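Local coordinates for hyaluronidase (Thermobaculum terrenum, PDB 5DIY), which probably acts as a family GH84 hexosaminidase that removes O-linked N-acetylglucosamine, and is studied here as a variant changed at its predicted proton donor, at residues C[45-48]-C[49-53]; C[177-180]-C[181-185]; C[456-460]-C[461-465]; C[204-207]-C[208-211]. All blocks are in the same frame, centred on the assembly; numbering follows the deposited sequence.

Contacts 1, 2 and 4 belong to the eight-stranded beta/alpha barrel, whereas contact 3 sits far from it, its centre about 65 Å or more from each of the others. Contacts 2 and 4 are alike and partly buried: both are runs of regular i to i+4 helix bonds on outer barrel helices, with leucine, methionine or valine facing the strands, and their centres lie about 16 Å apart. Contact 1 is an irregular turn in the loop after strand 37-40, partly buried and close to the sugar site, where one carbonyl takes two donors. Contact 3 is a surface helix end, closed by backbone bonds and flanked by charged side chains.

Contact 1 (C[45-48]-C[49-53]); sequences DLYH and RELWR
Leu46 and Leu51, both exposed, come together at the surface of the turn, CB of Leu46 lying 4.2 Å from CG of Leu51. On Leu46, CG stands anti to the carbonyl carbon (chi1 -79°), and CD2 runs obliquely past the carboxylate end of Glu50, 3.7 Å from its OE1. Tyr47 slants across Leu51 in a similar way: ring atom CD1 is 4.2 Å from CB of Leu51 and 3.8 Å from its carbonyl O. Leu46 O is gripped twice. Leu51 N reaches it at 2.9 Å and Arg49 N at 3.2 Å, from opposite faces of the carbonyl plane, with the Arg49 donor well above that plane. Asp45 starts the turn, its OD1 taking the N-H of Tyr47 at 3.0 Å from above the carboxylate plane, while OD2 is held by the hydroxyls of Tyr40 and Tyr56.

His48 is buried, its ND1 bonded to the carbonyl of Ala81, while the Arg49 chain runs off, extended from CG to NE, toward Lys43 and toward Asn120, the engineered residue at the predicted proton-donor position. Further on, Arg53 lays CG over one face of the Trp52 ring, 3.6 Å above its plane. This is an Asx turn within the beta-alpha loop of the barrel that follows strand 37-40 and flanks the N-acetylglucosamine site.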
loop_
_atom_site.group_PDB
_atom_site.type_symbol
_atom_site.label_atom_id
_atom_site.label_comp_id
_atom_site.label_asym_id
_atom_site.label_seq_id
_atom_site.Cartn_x
_atom_site.Cartn_y
_atom_site.Cartn_z
ATOM N N ASP C 45 1.194 -11.936 13.549
ATOM C CA ASP C 45 1.562 -12.305 14.922
ATOM C C ASP C 45 0.327 -12.962 15.538
ATOM O O ASP C 45 -0.673 -12.285 15.789
ATOM C CB ASP C 45 2.000 -11.065 15.728
ATOM C CG ASP C 45 2.314 -11.373 17.201
ATOM O OD1 ASP C 45 2.180 -12.530 17.653
ATOM O OD2 ASP C 45 2.690 -10.428 17.920
ATOM N N LEU C 46 0.390 -14.276 15.765
ATOM C CA LEU C 46 -0.750 -15.027 16.332
ATOM C C LEU C 46 -1.222 -14.467 17.676
ATOM O O LEU C 46 -2.427 -14.419 17.955
ATOM C CB LEU C 46 -0.415 -16.525 16.482
ATOM C CG LEU C 46 -0.480 -17.387 15.214
ATOM C CD1 LEU C 46 0.031 -18.792 15.508
ATOM C CD2 LEU C 46 -1.895 -17.439 14.643
ATOM N N TYR C 47 -0.264 -14.017 18.481
ATOM C CA TYR C 47 -0.548 -13.469 19.811
ATOM C C TYR C 47 -1.217 -12.090 19.787
ATOM O O TYR C 47 -1.798 -11.668 20.789
ATOM C CB TYR C 47 0.733 -13.461 20.647
ATOM C CG TYR C 47 1.263 -14.863 20.851
ATOM C CD1 TYR C 47 0.543 -15.784 21.606
ATOM C CD2 TYR C 47 2.456 -15.286 20.256
ATOM C CE1 TYR C 47 0.996 -17.082 21.790
ATOM C CE2 TYR C 47 2.921 -16.586 20.434
ATOM C CZ TYR C 47 2.184 -17.479 21.203
ATOM O OH TYR C 47 2.619 -18.769 21.396
ATOM N N HIS C 48 -1.139 -11.398 18.651
ATOM C CA HIS C 48 -1.894 -10.157 18.445
ATOM C C HIS C 48 -3.395 -10.405 18.195
ATOM O O HIS C 48 -4.235 -9.570 18.575
ATOM C CB HIS C 48 -1.279 -9.341 17.292
ATOM C CG HIS C 48 -2.102 -8.165 16.880
ATOM N ND1 HIS C 48 -2.190 -7.017 17.634
ATOM C CD2 HIS C 48 -2.898 -7.974 15.802
ATOM C CE1 HIS C 48 -2.999 -6.164 17.034
ATOM N NE2 HIS C 48 -3.440 -6.719 15.919
ATOM N N ARG C 49 -3.733 -11.540 17.577
ATOM C CA ARG C 49 -5.073 -11.732 17.014
ATOM C C ARG C 49 -5.740 -13.064 17.380
ATOM O O ARG C 49 -6.556 -13.090 18.294
ATOM C CB ARG C 49 -5.029 -11.496 15.502
ATOM C CG ARG C 49 -6.385 -11.294 14.849
ATOM C CD ARG C 49 -6.264 -10.387 13.633
ATOM N NE ARG C 49 -7.544 -10.194 12.947
ATOM C CZ ARG C 49 -8.002 -10.916 11.923
ATOM N NH1 ARG C 49 -7.309 -11.937 11.415
ATOM N NH2 ARG C 49 -9.186 -10.616 11.396
ATOM N N GLU C 50 -5.392 -14.164 16.709
ATOM C CA GLU C 50 -6.130 -15.427 16.888
ATOM C C GLU C 50 -5.929 -15.983 18.286
ATOM O O GLU C 50 -6.896 -16.368 18.948
ATOM C CB GLU C 50 -5.731 -16.482 15.850
ATOM C CG GLU C 50 -6.208 -16.184 14.432
ATOM C CD GLU C 50 -5.218 -15.376 13.609
ATOM O OE1 GLU C 50 -4.359 -14.674 14.188
ATOM O OE2 GLU C 50 -5.303 -15.439 12.366
ATOM N N LEU C 51 -4.673 -15.999 18.728
ATOM C CA LEU C 51 -4.309 -16.414 20.084
ATOM C C LEU C 51 -4.115 -15.201 21.005
ATOM O O LEU C 51 -3.155 -15.138 21.770
ATOM C CB LEU C 51 -3.035 -17.278 20.038
ATOM C CG LEU C 51 -3.066 -18.520 19.132
ATOM C CD1 LEU C 51 -1.834 -19.387 19.377
ATOM C CD2 LEU C 51 -4.333 -19.342 19.331
ATOM N N TRP C 52 -5.052 -14.255 20.950
ATOM C CA TRP C 52 -4.989 -13.041 21.778
ATOM C C TRP C 52 -5.030 -13.294 23.290
ATOM O O TRP C 52 -4.524 -12.485 24.060
ATOM C CB TRP C 52 -6.098 -12.058 21.391
ATOM C CG TRP C 52 -7.495 -12.451 21.782
ATOM C CD1 TRP C 52 -8.406 -13.127 21.022
ATOM C CD2 TRP C 52 -8.147 -12.155 23.019
ATOM N NE1 TRP C 52 -9.586 -13.270 21.711
ATOM C CE2 TRP C 52 -9.452 -12.685 22.944
ATOM C CE3 TRP C 52 -7.752 -11.496 24.192
ATOM C CZ2 TRP C 52 -10.367 -12.571 23.992
ATOM C CZ3 TRP C 52 -8.662 -11.385 25.236
ATOM C CH2 TRP C 52 -9.953 -11.921 25.128
ATOM N N ARG C 53 -5.650 -14.396 23.703
ATOM C CA ARG C 53 -5.687 -14.779 25.117
ATOM C C ARG C 53 -4.337 -15.260 25.652
ATOM O O ARG C 53 -4.071 -15.120 26.841
ATOM C CB ARG C 53 -6.748 -15.852 25.357
ATOM C CG ARG C 53 -8.161 -15.365 25.094
ATOM C CD ARG C 53 -9.173 -16.456 25.384
ATOM N NE ARG C 53 -10.518 -16.083 24.950
ATOM C CZ ARG C 53 -10.979 -16.170 23.703
ATOM N NH1 ARG C 53 -10.219 -16.625 22.704
ATOM N NH2 ARG C 53 -12.229 -15.795 23.444
#

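Contact 2 (C[177-180]-C[181-185]); sequences LRIL and GQRLP
Leu180 and Leu184 lie side by side and point the same way, with CG of Leu180 3.7 Å from CD1 of Leu184. All four carbonyls of 177-180 are taken by backbone N-H groups four residues on. Leu177 O takes Gly181 N at 3.0 Å, Arg178 O takes Gln182 N at 3.2 Å, and Ile179 O takes Arg183 N at 3.0 Å. The last of the series brings Leu184 N to Leu180 O at 2.9 Å, even though Leu184 has already left helical geometry. This is the closing end of helix 175-183, the crossover of the beta-alpha-beta unit between barrel strands 160-164 and 189-192. Both leucines reach Met163 on the first strand, and Leu184 also touches Val190 on the second.

The polar side chains find their partners elsewhere. Arg178 gives NH1 to the carbonyl of Asn173, and Gln182 OE1 accepts from Gln215 NE2. With CG anti to the carbonyl carbon (chi1 -58°), Arg183 keeps its own CG close over Ile179 O, at 3.3 Å, and sends its guanidinium on to a long, weak ion pair with Glu139. Past the helix end, Leu184 O receives NH2 of Arg216.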
loop_
_atom_site.group_PDB
_atom_site.type_symbol
_atom_site.label_atom_id
_atom_site.label_comp_id
_atom_site.label_asym_id
_atom_site.label_seq_id
_atom_site.Cartn_x
_atom_site.Cartn_y
_atom_site.Cartn_z
ATOM N N LEU C 177 -21.763 3.419 13.657
ATOM C CA LEU C 177 -20.855 4.538 13.962
ATOM C C LEU C 177 -21.488 5.599 14.872
ATOM O O LEU C 177 -20.811 6.158 15.743
ATOM C CB LEU C 177 -20.380 5.212 12.675
ATOM C CG LEU C 177 -19.481 4.366 11.773
ATOM C CD1 LEU C 177 -19.327 5.024 10.410
ATOM C CD2 LEU C 177 -18.124 4.133 12.432
ATOM N N ARG C 178 -22.773 5.878 14.651
ATOM C CA ARG C 178 -23.529 6.817 15.497
ATOM C C ARG C 178 -23.709 6.283 16.922
ATOM O O ARG C 178 -23.585 7.040 17.886
ATOM C CB ARG C 178 -24.886 7.149 14.863
ATOM C CG ARG C 178 -24.842 8.280 13.830
ATOM C CD ARG C 178 -25.758 8.034 12.629
ATOM N NE ARG C 178 -27.046 7.445 13.014
ATOM C CZ ARG C 178 -27.852 6.734 12.218
ATOM N NH1 ARG C 178 -27.558 6.501 10.937
ATOM N NH2 ARG C 178 -28.985 6.247 12.717
ATOM N N ILE C 179 -23.977 4.985 17.053
ATOM C CA ILE C 179 -24.068 4.338 18.366
ATOM C C ILE C 179 -22.716 4.395 19.071
ATOM O O ILE C 179 -22.645 4.669 20.267
ATOM C CB ILE C 179 -24.535 2.862 18.267
ATOM C CG1 ILE C 179 -25.973 2.772 17.735
ATOM C CG2 ILE C 179 -24.452 2.167 19.626
ATOM C CD1 ILE C 179 -26.308 1.431 17.109
ATOM N N LEU C 180 -21.648 4.137 18.321
ATOM C CA LEU C 180 -20.295 4.130 18.881
ATOM C C LEU C 180 -19.888 5.528 19.378
ATOM O O LEU C 180 -19.295 5.658 20.448
ATOM C CB LEU C 180 -19.286 3.611 17.841
ATOM C CG LEU C 180 -18.173 2.668 18.285
ATOM C CD1 LEU C 180 -18.721 1.368 18.862
ATOM C CD2 LEU C 180 -17.275 2.389 17.089
ATOM N N GLY C 181 -20.212 6.564 18.608
ATOM C CA GLY C 181 -19.896 7.938 19.004
ATOM C C GLY C 181 -20.626 8.377 20.262
ATOM O O GLY C 181 -20.076 9.116 21.078
ATOM N N GLN C 182 -21.866 7.907 20.410
ATOM C CA GLN C 182 -22.694 8.180 21.587
ATOM C C GLN C 182 -22.198 7.442 22.838
ATOM O O GLN C 182 -22.124 8.031 23.915
ATOM C CB GLN C 182 -24.158 7.797 21.279
ATOM C CG GLN C 182 -25.193 8.145 22.348
ATOM C CD GLN C 182 -25.282 9.636 22.641
ATOM O OE1 GLN C 182 -25.147 10.468 21.747
ATOM N NE2 GLN C 182 -25.507 9.976 23.904
ATOM N N ARG C 183 -21.844 6.165 22.690
ATOM C CA ARG C 183 -21.574 5.281 23.841
ATOM C C ARG C 183 -20.110 5.108 24.240
ATOM O O ARG C 183 -19.841 4.718 25.378
ATOM C CB ARG C 183 -22.192 3.906 23.590
ATOM C CG ARG C 183 -23.692 3.969 23.349
ATOM C CD ARG C 183 -24.407 2.735 23.855
ATOM N NE ARG C 183 -25.855 2.863 23.676
ATOM C CZ ARG C 183 -26.776 2.090 24.256
ATOM N NH1 ARG C 183 -26.433 1.096 25.078
ATOM N NH2 ARG C 183 -28.063 2.318 24.010
ATOM N N LEU C 184 -19.168 5.364 23.330
ATOM C CA LEU C 184 -17.746 5.370 23.703
ATOM C C LEU C 184 -17.406 6.645 24.465
ATOM O O LEU C 184 -17.689 7.726 23.970
ATOM C CB LEU C 184 -16.819 5.295 22.478
ATOM C CG LEU C 184 -16.585 3.949 21.799
ATOM C CD1 LEU C 184 -15.705 4.157 20.579
ATOM C CD2 LEU C 184 -15.940 2.950 22.748
ATOM N N PRO C 185 -16.764 6.529 25.647
ATOM C CA PRO C 185 -16.195 7.717 26.302
ATOM C C PRO C 185 -15.349 8.544 25.328
ATOM O O PRO C 185 -14.601 7.970 24.528
ATOM C CB PRO C 185 -15.321 7.124 27.413
ATOM C CG PRO C 185 -15.952 5.813 27.729
ATOM C CD PRO C 185 -16.582 5.311 26.460
#

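Contact 3 (C[456-460]-C[461-465]); sequences ELQAE and GKEWT
Leu457 and Lys462 meet where helix 453-459 stops in a Schellman motif. The tight part is the backbone. Lys462 N gives a nearly straight bond to Leu457 O, 2.8 Å long at an angle of 167°, and Gly461 N makes a weak one to Gln458 O at 3.3 Å. Gly461 is the C-prime residue, and its backbone, with a positive phi of 62°, turns the N-H of Lys462 back to Leu457 O.

The side chains lie toward solvent, and no hydrogen bond crosses between them. Lys462 crosses Leu457 at about a right angle, bringing its CE to 4.0 Å from CD2 of the leucine. Its aliphatic part also runs alongside Glu460, CD lying 3.6 Å from the glutamate CB. The charged ends of this pair stay beyond salt-bridge range. Behind the cap, Glu456 reaches away to a salt bridge with Arg419 on helix 412-428, and Ala459 rests on Leu412 and Leu416 of the same helix.

On the flank of Gln458, Glu463 points the same way as the glutamine, with amide and carboxylate planes 87° apart, and its OE2 sits 3.3 Å from the CB of Gln458.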
loop_
_atom_site.group_PDB
_atom_site.type_symbol
_atom_site.label_atom_id
_atom_site.label_comp_id
_atom_site.label_asym_id
_atom_site.label_seq_id
_atom_site.Cartn_x
_atom_site.Cartn_y
_atom_site.Cartn_z
ATOM N N GLU C 456 2.472 -13.221 -42.103
ATOM C CA GLU C 456 2.352 -14.686 -42.112
ATOM C C GLU C 456 1.546 -15.165 -43.310
ATOM O O GLU C 456 1.947 -16.111 -43.988
ATOM C CB GLU C 456 1.717 -15.212 -40.823
ATOM C CG GLU C 456 2.662 -15.225 -39.634
ATOM C CD GLU C 456 2.434 -16.419 -38.726
ATOM O OE1 GLU C 456 1.285 -16.603 -38.267
ATOM O OE2 GLU C 456 3.401 -17.172 -38.475
ATOM N N LEU C 457 0.414 -14.510 -43.566
ATOM C CA LEU C 457 -0.385 -14.768 -44.769
ATOM C C LEU C 457 0.433 -14.544 -46.049
ATOM O O LEU C 457 0.347 -15.331 -47.002
ATOM C CB LEU C 457 -1.626 -13.868 -44.807
ATOM C CG LEU C 457 -2.679 -14.004 -43.706
ATOM C CD1 LEU C 457 -3.808 -13.028 -43.990
ATOM C CD2 LEU C 457 -3.224 -15.421 -43.602
ATOM N N GLN C 458 1.206 -13.457 -46.061
ATOM C CA GLN C 458 2.089 -13.117 -47.185
ATOM C C GLN C 458 3.185 -14.165 -47.369
ATOM O O GLN C 458 3.521 -14.513 -48.500
ATOM C CB GLN C 458 2.729 -11.743 -46.962
ATOM C CG GLN C 458 3.484 -11.180 -48.160
ATOM C CD GLN C 458 4.145 -9.843 -47.865
ATOM O OE1 GLN C 458 4.339 -9.469 -46.705
ATOM N NE2 GLN C 458 4.495 -9.113 -48.918
ATOM N N ALA C 459 3.732 -14.652 -46.254
ATOM C CA ALA C 459 4.763 -15.695 -46.263
ATOM C C ALA C 459 4.290 -17.002 -46.911
ATOM O O ALA C 459 5.075 -17.672 -47.581
ATOM C CB ALA C 459 5.267 -15.961 -44.848
ATOM N N GLU C 460 3.015 -17.347 -46.719
ATOM C CA GLU C 460 2.431 -18.575 -47.285
ATOM C C GLU C 460 1.651 -18.386 -48.598
ATOM O O GLU C 460 1.033 -19.334 -49.082
ATOM C CB GLU C 460 1.522 -19.227 -46.247
ATOM C CG GLU C 460 2.228 -19.563 -44.945
ATOM C CD GLU C 460 1.415 -20.488 -44.067
ATOM O OE1 GLU C 460 1.048 -21.589 -44.537
ATOM O OE2 GLU C 460 1.148 -20.115 -42.903
ATOM N N GLY C 461 1.693 -17.186 -49.182
ATOM C CA GLY C 461 0.950 -16.879 -50.409
ATOM C C GLY C 461 -0.557 -17.002 -50.255
ATOM O O GLY C 461 -1.247 -17.411 -51.194
ATOM N N LYS C 462 -1.061 -16.637 -49.075
ATOM C CA LYS C 462 -2.480 -16.799 -48.721
ATOM C C LYS C 462 -3.311 -15.512 -48.793
ATOM O O LYS C 462 -4.521 -15.560 -48.553
ATOM C CB LYS C 462 -2.600 -17.385 -47.311
ATOM C CG LYS C 462 -2.325 -18.874 -47.237
ATOM C CD LYS C 462 -2.054 -19.323 -45.808
ATOM C CE LYS C 462 -3.268 -19.191 -44.910
ATOM N NZ LYS C 462 -2.927 -19.553 -43.508
ATOM N N GLU C 463 -2.685 -14.376 -49.114
ATOM C CA GLU C 463 -3.397 -13.086 -49.133
ATOM C C GLU C 463 -4.611 -13.070 -50.064
ATOM O O GLU C 463 -5.650 -12.525 -49.702
ATOM C CB GLU C 463 -2.451 -11.934 -49.493
ATOM C CG GLU C 463 -1.436 -11.615 -48.405
ATOM C CD GLU C 463 -0.882 -10.203 -48.497
ATOM O OE1 GLU C 463 -1.681 -9.241 -48.563
ATOM O OE2 GLU C 463 0.356 -10.052 -48.492
ATOM N N TRP C 464 -4.477 -13.689 -51.236
ATOM C CA TRP C 464 -5.550 -13.724 -52.249
ATOM C C TRP C 464 -6.869 -14.381 -51.808
ATOM O O TRP C 464 -7.916 -14.065 -52.369
ATOM C CB TRP C 464 -5.056 -14.397 -53.551
ATOM C CG TRP C 464 -4.863 -15.901 -53.447
ATOM C CD1 TRP C 464 -3.753 -16.554 -52.998
ATOM C CD2 TRP C 464 -5.817 -16.923 -53.791
ATOM N NE1 TRP C 464 -3.951 -17.913 -53.037
ATOM C CE2 TRP C 464 -5.207 -18.170 -53.522
ATOM C CE3 TRP C 464 -7.126 -16.903 -54.302
ATOM C CZ2 TRP C 464 -5.862 -19.395 -53.746
ATOM C CZ3 TRP C 464 -7.779 -18.119 -54.523
ATOM C CH2 TRP C 464 -7.143 -19.350 -54.244
ATOM N N THR C 465 -6.815 -15.304 -50.844
ATOM C CA THR C 465 -8.021 -16.004 -50.366
ATOM C C THR C 465 -8.307 -15.930 -48.862
ATOM O O THR C 465 -9.347 -16.423 -48.427
ATOM C CB THR C 465 -8.011 -17.492 -50.786
ATOM O OG1 THR C 465 -9.325 -18.049 -50.619
ATOM C CG2 THR C 465 -6.989 -18.306 -49.980
#

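Contact 4 (C[204-207]-C[208-211]); sequences TSHM and QEVQ
Helix 204-214 is the crossover of a beta-alpha-beta unit in the barrel, and its first two turns meet here through Thr204 and Gln208, Ser205 and Glu209, His206 and Val210, Met207 and Gln211. Each pair is joined by an alpha-helical bond. Gln208 N gives to Thr204 O at 2.8 Å, nearly along the C=O axis; Glu209 N reaches Ser205 O at 3.3 Å; Val210 N meets His206 O at 3.1 Å, in the carbonyl plane; and Gln211 N bonds to Met207 O at 2.9 Å.

The side chains divide into an outer and an inner set. Gln208 is extended beyond CG and runs back alongside the first turn, its CG 3.3 Å from Thr204 O. Glu209 also runs extended along the preceding turn: CG is anti to the carbonyl carbon (chi1 -69°) and 3.5 Å from Ser205 O. Its carboxylate lies near the His206 imidazole without touching it. CG2 of Val210 comes up obliquely to that imidazole, 4.3 Å from NE2 of His206. Bends at chi2 and chi3 turn the Met207 tip back along the helix, with CE 4.3 Å from CB of Val210.

At the N-terminal end, Asp244 accepts the N-H of Thr204, and Thr203 OG1 that of His206. The His206 ring meets Trp192 with planes about 40° apart. Met207 and Val210 pack on Trp192 of strand 189-192 and Ala218 of strand 218-222, Met207 also reaching Leu220, so this inner side of the helix lies against the two strands it connects.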
loop_
_atom_site.group_PDB
_atom_site.type_symbol
_atom_site.label_atom_id
_atom_site.label_comp_id
_atom_site.label_asym_id
_atom_site.label_seq_id
_atom_site.Cartn_x
_atom_site.Cartn_y
_atom_site.Cartn_z
ATOM N N THR C 204 -11.627 16.971 3.745
ATOM C CA THR C 204 -12.098 17.598 4.985
ATOM C C THR C 204 -13.595 17.366 5.148
ATOM O O THR C 204 -14.062 17.040 6.243
ATOM C CB THR C 204 -11.839 19.120 5.017
ATOM O OG1 THR C 204 -12.498 19.745 3.909
ATOM C CG2 THR C 204 -10.351 19.429 4.958
ATOM N N SER C 205 -14.334 17.519 4.050
ATOM C CA SER C 205 -15.768 17.225 4.024
ATOM C C SER C 205 -16.086 15.827 4.543
ATOM O O SER C 205 -17.016 15.649 5.336
ATOM C CB SER C 205 -16.312 17.363 2.601
ATOM O OG SER C 205 -17.711 17.146 2.567
ATOM N N HIS C 206 -15.317 14.837 4.087
ATOM C CA HIS C 206 -15.527 13.455 4.503
ATOM C C HIS C 206 -15.241 13.276 5.990
ATOM O O HIS C 206 -16.055 12.695 6.708
ATOM C CB HIS C 206 -14.664 12.488 3.678
ATOM C CG HIS C 206 -14.930 11.047 3.976
ATOM N ND1 HIS C 206 -16.149 10.460 3.727
ATOM C CD2 HIS C 206 -14.146 10.077 4.507
ATOM C CE1 HIS C 206 -16.107 9.191 4.090
ATOM N NE2 HIS C 206 -14.903 8.933 4.564
ATOM N N MET C 207 -14.100 13.783 6.450
ATOM C CA MET C 207 -13.716 13.629 7.863
ATOM C C MET C 207 -14.571 14.476 8.818
ATOM O O MET C 207 -14.694 14.126 9.991
ATOM C CB MET C 207 -12.219 13.882 8.064
ATOM C CG MET C 207 -11.317 12.941 7.265
ATOM S SD MET C 207 -11.684 11.175 7.416
ATOM C CE MET C 207 -11.432 10.956 9.179
ATOM N N GLN C 208 -15.149 15.569 8.312
ATOM C CA GLN C 208 -16.194 16.329 9.025
ATOM C C GLN C 208 -17.389 15.453 9.362
ATOM O O GLN C 208 -17.869 15.462 10.496
ATOM C CB GLN C 208 -16.705 17.517 8.191
ATOM C CG GLN C 208 -15.925 18.809 8.348
ATOM C CD GLN C 208 -16.487 19.949 7.505
ATOM O OE1 GLN C 208 -17.385 19.753 6.678
ATOM N NE2 GLN C 208 -15.958 21.149 7.711
ATOM N N GLU C 209 -17.867 14.705 8.369
ATOM C CA GLU C 209 -18.996 13.796 8.567
ATOM C C GLU C 209 -18.663 12.727 9.593
ATOM O O GLU C 209 -19.443 12.488 10.510
ATOM C CB GLU C 209 -19.410 13.127 7.260
ATOM C CG GLU C 209 -20.040 14.067 6.253
ATOM C CD GLU C 209 -20.341 13.365 4.945
ATOM O OE1 GLU C 209 -19.402 13.175 4.139
ATOM O OE2 GLU C 209 -21.512 12.991 4.728
ATOM N N VAL C 210 -17.488 12.113 9.449
ATOM C CA VAL C 210 -17.023 11.095 10.399
ATOM C C VAL C 210 -16.990 11.673 11.821
ATOM O O VAL C 210 -17.467 11.036 12.765
ATOM C CB VAL C 210 -15.625 10.530 10.038
ATOM C CG1 VAL C 210 -15.128 9.565 11.120
ATOM C CG2 VAL C 210 -15.650 9.803 8.696
ATOM N N GLN C 211 -16.427 12.872 11.950
ATOM C CA GLN C 211 -16.328 13.570 13.231
ATOM C C GLN C 211 -17.692 13.759 13.905
ATOM O O GLN C 211 -17.796 13.597 15.115
ATOM C CB GLN C 211 -15.611 14.924 13.055
ATOM C CG GLN C 211 -15.729 15.882 14.238
ATOM C CD GLN C 211 -14.816 17.093 14.128
ATOM O OE1 GLN C 211 -14.324 17.425 13.049
ATOM N NE2 GLN C 211 -14.593 17.764 15.251
#